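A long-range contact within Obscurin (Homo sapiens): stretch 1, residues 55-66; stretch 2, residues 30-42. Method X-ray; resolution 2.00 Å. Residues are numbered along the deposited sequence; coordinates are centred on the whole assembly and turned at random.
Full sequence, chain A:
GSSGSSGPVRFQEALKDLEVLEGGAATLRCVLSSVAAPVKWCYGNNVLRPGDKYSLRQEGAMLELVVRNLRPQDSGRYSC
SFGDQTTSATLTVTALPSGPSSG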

# COMPACT_ATOMS: atom_id res chain seq x y z
N SER A 55 1.91 -7.45 -4.43
CA SER A 55 0.62 -8.08 -4.71
C SER A 55 -0.46 -7.06 -4.40
O SER A 55 -0.53 -6.53 -3.28
CB SER A 55 0.45 -9.35 -3.88
OG SER A 55 -0.76 -10.00 -4.19
N LEU A 56 -1.28 -6.74 -5.40
CA LEU A 56 -2.35 -5.75 -5.26
C LEU A 56 -3.67 -6.48 -5.14
O LEU A 56 -4.09 -7.17 -6.07
CB LEU A 56 -2.39 -4.80 -6.47
CG LEU A 56 -1.33 -3.72 -6.62
CD1 LEU A 56 0.05 -4.30 -6.91
CD2 LEU A 56 -1.75 -2.76 -7.72
N ARG A 57 -4.32 -6.34 -3.99
CA ARG A 57 -5.51 -7.13 -3.67
C ARG A 57 -6.70 -6.24 -3.35
O ARG A 57 -6.55 -5.14 -2.84
CB ARG A 57 -5.22 -8.09 -2.51
CG ARG A 57 -4.01 -8.98 -2.76
CD ARG A 57 -3.68 -9.86 -1.59
NE ARG A 57 -2.43 -10.59 -1.84
CZ ARG A 57 -1.95 -11.56 -1.07
NH1 ARG A 57 -2.61 -11.95 0.02
NH2 ARG A 57 -0.81 -12.15 -1.39
N GLN A 58 -7.90 -6.73 -3.66
CA GLN A 58 -9.11 -6.00 -3.31
C GLN A 58 -10.16 -6.97 -2.76
O GLN A 58 -10.31 -8.09 -3.26
CB GLN A 58 -9.66 -5.22 -4.52
CG GLN A 58 -10.88 -4.33 -4.19
CD GLN A 58 -11.09 -3.19 -5.17
OE1 GLN A 58 -10.28 -2.97 -6.07
NE2 GLN A 58 -12.18 -2.44 -4.99
N GLU A 59 -10.82 -6.55 -1.69
CA GLU A 59 -11.93 -7.29 -1.09
C GLU A 59 -13.07 -6.31 -0.80
O GLU A 59 -13.19 -5.78 0.30
CB GLU A 59 -11.47 -8.01 0.19
CG GLU A 59 -12.48 -8.99 0.76
N GLY A 60 -13.90 -6.08 -1.82
CA GLY A 60 -14.98 -5.11 -1.76
C GLY A 60 -14.41 -3.71 -1.75
O GLY A 60 -13.75 -3.29 -2.71
N ALA A 61 -14.65 -2.98 -0.67
CA ALA A 61 -14.09 -1.64 -0.49
C ALA A 61 -12.72 -1.66 0.20
O ALA A 61 -12.03 -0.63 0.25
CB ALA A 61 -15.07 -0.77 0.28
N MSE A 62 -12.33 -2.82 0.73
CA MSE A 62 -11.02 -2.98 1.37
C MSE A 62 -9.93 -3.15 0.32
O MSE A 62 -10.02 -4.01 -0.57
CB MSE A 62 -10.99 -4.17 2.33
CG MSE A 62 -12.31 -4.53 3.02
SE MSE A 62 -12.65 -3.73 4.78
CE MSE A 62 -14.13 -4.86 5.30
N LEU A 63 -8.89 -2.33 0.43
CA LEU A 63 -7.75 -2.36 -0.48
C LEU A 63 -6.49 -2.77 0.28
O LEU A 63 -6.28 -2.37 1.42
CB LEU A 63 -7.54 -0.98 -1.12
CG LEU A 63 -8.67 -0.45 -2.01
CD1 LEU A 63 -8.41 1.02 -2.31
CD2 LEU A 63 -8.80 -1.26 -3.29
N GLU A 64 -5.65 -3.55 -0.38
CA GLU A 64 -4.50 -4.15 0.27
C GLU A 64 -3.31 -4.22 -0.70
O GLU A 64 -3.45 -4.66 -1.84
CB GLU A 64 -4.89 -5.54 0.76
CG GLU A 64 -3.82 -6.32 1.50
CD GLU A 64 -4.28 -7.72 1.88
OE1 GLU A 64 -3.41 -8.61 2.00
OE2 GLU A 64 -5.50 -7.93 2.06
N LEU A 65 -2.15 -3.76 -0.23
CA LEU A 65 -0.88 -3.93 -0.95
C LEU A 65 0.06 -4.78 -0.11
O LEU A 65 0.38 -4.43 1.03
CB LEU A 65 -0.22 -2.59 -1.28
CG LEU A 65 1.22 -2.64 -1.84
CD1 LEU A 65 1.24 -3.07 -3.30
CD2 LEU A 65 1.95 -1.30 -1.66
N VAL A 66 0.51 -5.88 -0.69
CA VAL A 66 1.46 -6.75 -0.02
C VAL A 66 2.83 -6.51 -0.64
O VAL A 66 3.00 -6.62 -1.86
CB VAL A 66 1.04 -8.25 -0.11
CG1 VAL A 66 1.98 -9.12 0.70
CG2 VAL A 66 -0.39 -8.42 0.39
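Stretch 2 (30-42) CVLSSVAAPVKWC

A β-hairpin can be held both along its edge and across one of its faces, and this contact in obscurin illustrates how a single partner segment does both. At its centre, the buried Leu63 (chi1 m, chi2 t) places CD1 3.6 Å from Val39 CG1 and 3.7 Å from Leu32 CG, bringing together two residues well separated along stretch 2. Beside it, the CA-to-CB bond of Trp41 points toward the hairpin, and its indole (chi1 m, chi2 89°) packs there: Leu65 CB lies 3.6 Å from the centroid of the six-membered ring, nearly on its normal, a CH-π contact, while Leu56 CD2 approaches Trp41 CD1 at 3.7 Å. Nearer the apolar centre, water 1 links the two stretches, accepting from Trp41 NE1 (2.9 Å) and donating to Arg57 O (2.8 Å). Strand 40-42 thus packs across strand 62-66 at 39°, its axis 9.4 Å away, a spacing filled by side chains.

Strand 30-32 instead runs antiparallel alongside strand 62-66, the axes 4.7 Å apart at 145°. Leu63 and Cys30 form a hydrogen-bonded pair, Leu63 N to Cys30 O 2.8 Å and Cys30 N to Leu63 O 3.0 Å; Leu32 N extends the ladder to Ala61 O, at 2.9 Å, in the type II' turn. Just before the turn, the extended Gln58 side chain reaches the loop, NE2 donating to Ala36 O at 2.8 Å.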

# COMPACT_ATOMS: atom_id res chain seq x y z
N CYS A 30 -6.08 0.11 3.13
CA CYS A 30 -6.97 1.27 3.21
C CYS A 30 -8.37 0.89 2.74
O CYS A 30 -8.59 -0.23 2.27
CB CYS A 30 -6.42 2.48 2.44
SG CYS A 30 -6.17 2.22 0.67
N VAL A 31 -9.32 1.81 2.89
CA VAL A 31 -10.73 1.51 2.60
C VAL A 31 -11.40 2.63 1.80
O VAL A 31 -11.24 3.81 2.12
CB VAL A 31 -11.53 1.26 3.90
CG1 VAL A 31 -12.97 0.88 3.59
CG2 VAL A 31 -10.88 0.17 4.76
N LEU A 32 -12.15 2.24 0.77
CA LEU A 32 -12.93 3.18 -0.05
C LEU A 32 -14.34 3.34 0.51
O LEU A 32 -14.82 2.50 1.27
CB LEU A 32 -13.02 2.67 -1.49
CG LEU A 32 -11.75 2.53 -2.34
CD1 LEU A 32 -12.00 1.56 -3.50
CD2 LEU A 32 -11.26 3.88 -2.83
N SER A 33 -15.02 4.42 0.10
CA SER A 33 -16.40 4.70 0.53
C SER A 33 -17.45 3.85 -0.21
O SER A 33 -18.61 3.80 0.19
CB SER A 33 -16.73 6.19 0.38
OG SER A 33 -16.49 6.63 -0.94
N SER A 34 -17.03 3.22 -1.30
CA SER A 34 -17.84 2.21 -1.97
C SER A 34 -16.94 1.27 -2.77
O SER A 34 -15.75 1.53 -2.94
CB SER A 34 -18.93 2.84 -2.85
OG SER A 34 -18.39 3.70 -3.82
N VAL A 35 -17.51 0.17 -3.25
CA VAL A 35 -16.75 -0.80 -4.04
C VAL A 35 -16.48 -0.20 -5.42
O VAL A 35 -17.39 -0.09 -6.24
CB VAL A 35 -17.49 -2.15 -4.15
CG1 VAL A 35 -16.66 -3.17 -4.93
CG2 VAL A 35 -17.82 -2.70 -2.77
N ALA A 36 -15.24 0.22 -5.64
CA ALA A 36 -14.85 0.80 -6.92
C ALA A 36 -13.46 0.33 -7.33
O ALA A 36 -12.67 -0.10 -6.49
CB ALA A 36 -14.92 2.32 -6.87
N ALA A 37 -13.17 0.40 -8.63
CA ALA A 37 -11.88 -0.02 -9.19
C ALA A 37 -11.68 0.58 -10.58
O ALA A 37 -12.65 1.01 -11.21
CB ALA A 37 -11.79 -1.54 -9.24
N PRO A 38 -10.43 0.62 -11.08
CA PRO A 38 -9.19 0.22 -10.42
C PRO A 38 -8.52 1.33 -9.60
O PRO A 38 -8.65 2.51 -9.91
CB PRO A 38 -8.29 -0.17 -11.60
CG PRO A 38 -8.71 0.75 -12.69
CD PRO A 38 -10.18 1.06 -12.47
N VAL A 39 -7.81 0.94 -8.55
CA VAL A 39 -6.99 1.88 -7.81
C VAL A 39 -5.55 1.75 -8.30
O VAL A 39 -5.18 0.74 -8.91
CB VAL A 39 -7.08 1.65 -6.28
CG1 VAL A 39 -8.51 1.89 -5.78
CG2 VAL A 39 -6.59 0.26 -5.90
N LYS A 40 -4.76 2.79 -8.07
CA LYS A 40 -3.34 2.75 -8.39
C LYS A 40 -2.55 2.89 -7.09
O LYS A 40 -2.89 3.71 -6.24
CB LYS A 40 -2.97 3.86 -9.37
CG LYS A 40 -3.65 3.73 -10.74
N TRP A 41 -1.53 2.06 -6.95
CA TRP A 41 -0.60 2.14 -5.82
C TRP A 41 0.74 2.70 -6.29
O TRP A 41 1.17 2.43 -7.42
CB TRP A 41 -0.39 0.76 -5.20
CG TRP A 41 -1.57 0.21 -4.45
CD1 TRP A 41 -2.59 -0.53 -4.95
CD2 TRP A 41 -1.82 0.34 -3.04
NE1 TRP A 41 -3.48 -0.87 -3.95
CE2 TRP A 41 -3.03 -0.35 -2.77
CE3 TRP A 41 -1.15 0.97 -1.99
CZ2 TRP A 41 -3.57 -0.42 -1.48
CZ3 TRP A 41 -1.69 0.90 -0.71
CH2 TRP A 41 -2.90 0.21 -0.47
N CYS A 42 1.38 3.49 -5.43
CA CYS A 42 2.66 4.10 -5.76
C CYS A 42 3.68 3.94 -4.64
O CYS A 42 3.32 3.90 -3.47
CB CYS A 42 2.49 5.60 -6.03
SG CYS A 42 1.46 5.97 -7.42
O HOH W 1 -5.41 -2.96 -4.16